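Local coordinates for putative short-chain dehydrogenase/reductase (Burkholderia xenovorans, PDB 5JY1), which binds NAD and, as a short-chain dehydrogenase/reductase, probably catalyses NAD(P)-dependent interconversion of an alcohol and a carbonyl compound, at the interface of chains A and B and the interface of chains A and C. Coordinates in Å, arbitrary orientation; residue numbers count along the deposited sequence, not the author numbering. Chains: chain A/B/C, Putative short-chain dehydrogenase/reductase.

Contact 1: the interface of chains A and B. Residues chain A 250-252, 258-259; chain B 247-249.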
loop_
_atom_site.group_PDB
_atom_site.type_symbol
_atom_site.label_atom_id
_atom_site.label_comp_id
_atom_site.label_asym_id
_atom_site.label_seq_id
_atom_site.Cartn_x
_atom_site.Cartn_y
_atom_site.Cartn_z
ATOM N N THR A 250 -3.845 -8.116 4.368
ATOM C CA THR A 250 -5.037 -7.948 3.553
ATOM C C THR A 250 -4.820 -8.721 2.259
ATOM O O THR A 250 -3.736 -8.654 1.678
ATOM C CB THR A 250 -5.292 -6.466 3.243
ATOM O OG1 THR A 250 -4.077 -5.862 2.758
ATOM C CG2 THR A 250 -5.766 -5.732 4.484
ATOM N N LEU A 251 -5.822 -9.478 1.825
ATOM C CA LEU A 251 -5.694 -10.247 0.593
ATOM C C LEU A 251 -6.932 -10.024 -0.262
ATOM O O LEU A 251 -8.064 -10.191 0.213
ATOM C CB LEU A 251 -5.500 -11.749 0.873
ATOM C CG LEU A 251 -5.174 -12.579 -0.373
ATOM C CD1 LEU A 251 -3.766 -12.279 -0.886
ATOM C CD2 LEU A 251 -5.355 -14.071 -0.085
ATOM N N HIS A 252 -6.717 -9.634 -1.516
ATOM C CA HIS A 252 -7.819 -9.504 -2.453
ATOM C C HIS A 252 -8.128 -10.858 -3.072
ATOM O O HIS A 252 -7.232 -11.518 -3.608
ATOM C CB HIS A 252 -7.472 -8.492 -3.545
ATOM C CG HIS A 252 -7.220 -7.112 -3.014
ATOM N ND1 HIS A 252 -5.994 -6.722 -2.527
ATOM C CD2 HIS A 252 -8.043 -6.047 -2.870
ATOM C CE1 HIS A 252 -6.067 -5.464 -2.115
ATOM N NE2 HIS A 252 -7.300 -5.032 -2.314
ATOM N N HIS A 258 -8.465 -5.862 -8.186
ATOM C CA HIS A 258 -7.688 -4.804 -7.537
ATOM C C HIS A 258 -6.638 -4.188 -8.459
ATOM O O HIS A 258 -6.243 -3.034 -8.250
ATOM C CB HIS A 258 -7.020 -5.363 -6.277
ATOM C CG HIS A 258 -6.015 -6.429 -6.567
ATOM N ND1 HIS A 258 -4.668 -6.160 -6.670
ATOM C CD2 HIS A 258 -6.158 -7.757 -6.813
ATOM C CE1 HIS A 258 -4.024 -7.274 -6.981
ATOM N NE2 HIS A 258 -4.905 -8.257 -7.072
ATOM N N LEU A 259 -6.187 -4.919 -9.488
ATOM C CA LEU A 259 -5.184 -4.349 -10.391
ATOM C C LEU A 259 -5.768 -3.238 -11.259
ATOM O O LEU A 259 -5.306 -2.089 -11.146
ATOM C CB LEU A 259 -4.519 -5.462 -11.211
ATOM C CG LEU A 259 -3.586 -6.411 -10.454
ATOM C CD1 LEU A 259 -3.155 -7.576 -11.371
ATOM C CD2 LEU A 259 -2.367 -5.676 -9.910
ATOM N N THR B 247 -4.901 -13.213 -7.820
ATOM C CA THR B 247 -3.771 -12.983 -8.721
ATOM C C THR B 247 -3.292 -11.545 -8.575
ATOM O O THR B 247 -4.063 -10.650 -8.221
ATOM C CB THR B 247 -4.132 -13.324 -10.183
ATOM O OG1 THR B 247 -2.941 -13.407 -10.979
ATOM C CG2 THR B 247 -5.058 -12.273 -10.802
ATOM N N GLY B 248 -1.995 -11.340 -8.812
ATOM C CA GLY B 248 -1.406 -10.017 -8.718
ATOM C C GLY B 248 -1.195 -9.517 -7.310
ATOM O O GLY B 248 -0.972 -8.316 -7.123
ATOM N N GLU B 249 -1.244 -10.403 -6.320
ATOM C CA GLU B 249 -1.179 -10.011 -4.916
ATOM C C GLU B 249 0.229 -10.185 -4.366
ATOM O O GLU B 249 1.051 -10.934 -4.901
ATOM C CB GLU B 249 -2.160 -10.840 -4.077
ATOM C CG GLU B 249 -3.608 -10.384 -4.170
ATOM C CD GLU B 249 -3.816 -9.007 -3.577
ATOM O OE1 GLU B 249 -4.192 -8.904 -2.381
ATOM O OE2 GLU B 249 -3.590 -8.022 -4.306
HETATM O O HOH W 1 -6.655 -11.109 -6.337
#
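The carboxylate oxygen OE1 of B:Glu249 is gripped by two donors of A:His252: the backbone N at 2.8 Å and the imidazole ND1, also at 2.8 Å. In this short-chain dehydrogenase/reductase, strand 250-253 is the last strand of the Rossmann fold, and it meets the loop B:Thr247-B:Glu249, just ahead of the same strand in chain B. The backbone bond is nearly straight, 174° at the hydrogen. Both donors reach OE1 from one face of the carboxylate, well out of its plane, whereas OE1 itself lies in the plane of the A:His252 ring, at its edge. Ring and carboxylate stand almost perpendicular, at 88°. A proton on ND1 is implied by this arrangement, although it is not seen. Two N-H donors on one oxygen would probably favour the charged carboxylate.

B:Glu249 bends its chain at chi2, which brings its carboxylate up to both histidines, OE1 at the edge of A:His252 and OE2 over a face of A:His258. The methyl CD1 of A:Leu251 packs against its CG at 3.8 Å. Toward A:His258, CD lies 3.7 Å above the A:His258 ring, near the rim, with ring and carboxylate inclined at 66°. Because OE2 is above this ring rather than at its edge, its short approaches to the ring atoms are doubtful as hydrogen bonds. The CB of A:His258 in turn rests on a face of the A:His252 imidazole.

The NE2 hydrogen of A:His258 is spent on the backbone carbonyl O of B:Thr247, which lies 2.8 Å away and close to the ring plane. The donor is in the carbonyl plane. Water 1 adds a bridge between the main chains, 2.8 Å from A:His252 O and 3.1 Å from B:Thr247 N. At the margin A:Leu259 places its CD1 methyl 4.0 Å from the CA of B:Gly248.

Contact 2: the interface of chains A and C. Residues chain A 269-270, 272-273; chain C 139, 142, 184-185.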
loop_
_atom_site.group_PDB
_atom_site.type_symbol
_atom_site.label_atom_id
_atom_site.label_comp_id
_atom_site.label_asym_id
_atom_site.label_seq_id
_atom_site.Cartn_x
_atom_site.Cartn_y
_atom_site.Cartn_z
ATOM N N ILE A 269 -23.875 11.547 -13.616
ATOM C CA ILE A 269 -23.045 12.534 -12.931
ATOM C C ILE A 269 -21.979 13.037 -13.900
ATOM O O ILE A 269 -21.188 12.243 -14.423
ATOM C CB ILE A 269 -22.402 11.937 -11.666
ATOM C CG1 ILE A 269 -23.465 11.467 -10.668
ATOM C CG2 ILE A 269 -21.451 12.938 -11.024
ATOM C CD1 ILE A 269 -24.330 12.571 -10.113
ATOM N N LYS A 270 -21.956 14.351 -14.138
ATOM C CA LYS A 270 -20.939 14.932 -15.006
ATOM C C LYS A 270 -19.582 14.891 -14.309
ATOM O O LYS A 270 -19.470 15.314 -13.155
ATOM C CB LYS A 270 -21.309 16.366 -15.379
ATOM C CG LYS A 270 -20.510 16.927 -16.546
ATOM C CD LYS A 270 -21.032 18.292 -16.981
ATOM C CE LYS A 270 -20.214 18.840 -18.140
ATOM N NZ LYS A 270 -20.550 20.259 -18.448
ATOM N N ARG A 272 -16.958 16.706 -14.497
ATOM C CA ARG A 272 -16.377 18.004 -14.163
ATOM C C ARG A 272 -17.466 19.067 -14.121
ATOM O O ARG A 272 -18.084 19.366 -15.147
ATOM C CB ARG A 272 -15.288 18.393 -15.173
ATOM C CG ARG A 272 -14.754 19.808 -14.979
ATOM C CD ARG A 272 -13.503 20.069 -15.803
ATOM N NE ARG A 272 -13.080 21.466 -15.703
ATOM C CZ ARG A 272 -12.037 21.981 -16.349
ATOM N NH1 ARG A 272 -11.734 23.266 -16.204
ATOM N NH2 ARG A 272 -11.304 21.213 -17.144
ATOM N N GLU A 273 -17.686 19.657 -12.942
ATOM C CA GLU A 273 -18.679 20.713 -12.771
ATOM C C GLU A 273 -18.032 22.037 -12.369
ATOM O O GLU A 273 -18.661 22.868 -11.717
ATOM C CB GLU A 273 -19.741 20.305 -11.748
ATOM C CG GLU A 273 -20.500 19.031 -12.105
ATOM C CD GLU A 273 -21.793 18.872 -11.318
ATOM O OE1 GLU A 273 -22.479 19.889 -11.078
ATOM O OE2 GLU A 273 -22.125 17.728 -10.938
ATOM N N ARG C 139 -18.541 23.702 -2.388
ATOM C CA ARG C 139 -19.240 23.371 -3.626
ATOM C C ARG C 139 -19.738 24.627 -4.327
ATOM O O ARG C 139 -19.596 24.764 -5.549
ATOM C CB ARG C 139 -20.406 22.426 -3.334
ATOM C CG ARG C 139 -21.219 22.044 -4.565
ATOM C CD ARG C 139 -22.638 21.625 -4.190
ATOM N NE ARG C 139 -23.318 20.962 -5.298
ATOM C CZ ARG C 139 -23.870 21.597 -6.328
ATOM N NH1 ARG C 139 -23.831 22.923 -6.399
ATOM N NH2 ARG C 139 -24.463 20.904 -7.292
ATOM N N ARG C 142 -16.854 26.167 -5.998
ATOM C CA ARG C 142 -16.088 25.248 -6.845
ATOM C C ARG C 142 -14.593 25.297 -6.519
ATOM O O ARG C 142 -13.737 25.338 -7.414
ATOM C CB ARG C 142 -16.332 25.530 -8.331
ATOM C CG ARG C 142 -17.789 25.436 -8.779
ATOM C CD ARG C 142 -18.378 24.052 -8.534
ATOM N NE ARG C 142 -19.542 23.806 -9.381
ATOM C CZ ARG C 142 -20.801 24.076 -9.043
ATOM N NH1 ARG C 142 -21.083 24.604 -7.857
ATOM N NH2 ARG C 142 -21.781 23.817 -9.900
ATOM N N ARG C 184 -15.450 16.476 -8.711
ATOM C CA ARG C 184 -16.200 17.131 -9.778
ATOM C C ARG C 184 -16.467 18.594 -9.462
ATOM O O ARG C 184 -16.779 19.362 -10.375
ATOM C CB ARG C 184 -17.525 16.402 -10.057
ATOM C CG ARG C 184 -18.604 16.501 -8.955
ATOM C CD ARG C 184 -19.777 15.595 -9.323
ATOM N NE ARG C 184 -21.002 15.792 -8.538
ATOM C CZ ARG C 184 -21.206 15.262 -7.335
ATOM N NH1 ARG C 184 -20.254 14.538 -6.761
ATOM N NH2 ARG C 184 -22.349 15.466 -6.696
ATOM N N PHE C 185 -16.342 18.993 -8.196
ATOM C CA PHE C 185 -16.497 20.379 -7.787
ATOM C C PHE C 185 -15.166 21.062 -7.504
ATOM O O PHE C 185 -15.158 22.159 -6.938
ATOM C CB PHE C 185 -17.386 20.470 -6.547
ATOM C CG PHE C 185 -18.764 19.897 -6.743
ATOM C CD1 PHE C 185 -19.615 20.418 -7.704
ATOM C CD2 PHE C 185 -19.214 18.856 -5.946
ATOM C CE1 PHE C 185 -20.891 19.898 -7.886
ATOM C CE2 PHE C 185 -20.489 18.338 -6.116
ATOM C CZ PHE C 185 -21.327 18.862 -7.088
#
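A:Glu273, next to the C-terminus of its chain, lies on chain C with backbone and side chain both engaged. Its N donates to the carbonyl O of C:Arg184 at 2.7 Å, in the carbonyl plane, and its own O accepts from the guanidinium NE of C:Arg142, also at 2.7 Å. NH1 of C:Arg142 is held by C:Arg139 O, 2.8 Å away. The two bonds across fix the main chain of the tail against the 3-10 helix 183-185, which follows the helix carrying the Tyr-Lys active-site pair of the family, and against the loop after helix 113-141.

The A:Glu273 side chain runs beside C:Arg184, pointing the same way, extended beyond CG (chi2 -163°). Its OE2 forms a longer salt bridge of 3.3 Å with C:Arg184 NE. The oxygen lies in the guanidinium plane, while NE comes from above the carboxylate plane. OE1 stays 4.2 Å from NH2 of C:Arg142 and 4.4 Å from NH2 of C:Arg139, without contact, though their fields may favour the carboxylate.

C:Arg184 leaves its backbone with CG between N and the carbonyl carbon (chi1 69°), then extends to NE along the C:Phe185 ring. Its guanidinium has CE2 of that ring over its centre. The opposite face of the phenyl carries CG of C:Arg139. A:Glu273 CD meets the ring at CE1, 3.7 Å away. Beyond the salt bridge, the CG2 methyl of A:Ile269 touches CD of C:Arg184 at 3.6 Å.

The centres of contact 1 and contact 2 lie about 31 Å apart, and they share no residue, yet chain A contributes to both from one end of its sequence. Strand 250-253 and the loop after it face chain B in contact 1; the tail continues away from there to reach chain C in contact 2. Each interface is two-fold symmetric, so both contacts recur with the chains exchanged. Together they link each subunit to two neighbours in the four-copy deposited assembly, which is consistent with the tetramers common in this family, although the structure alone does not establish the state in solution.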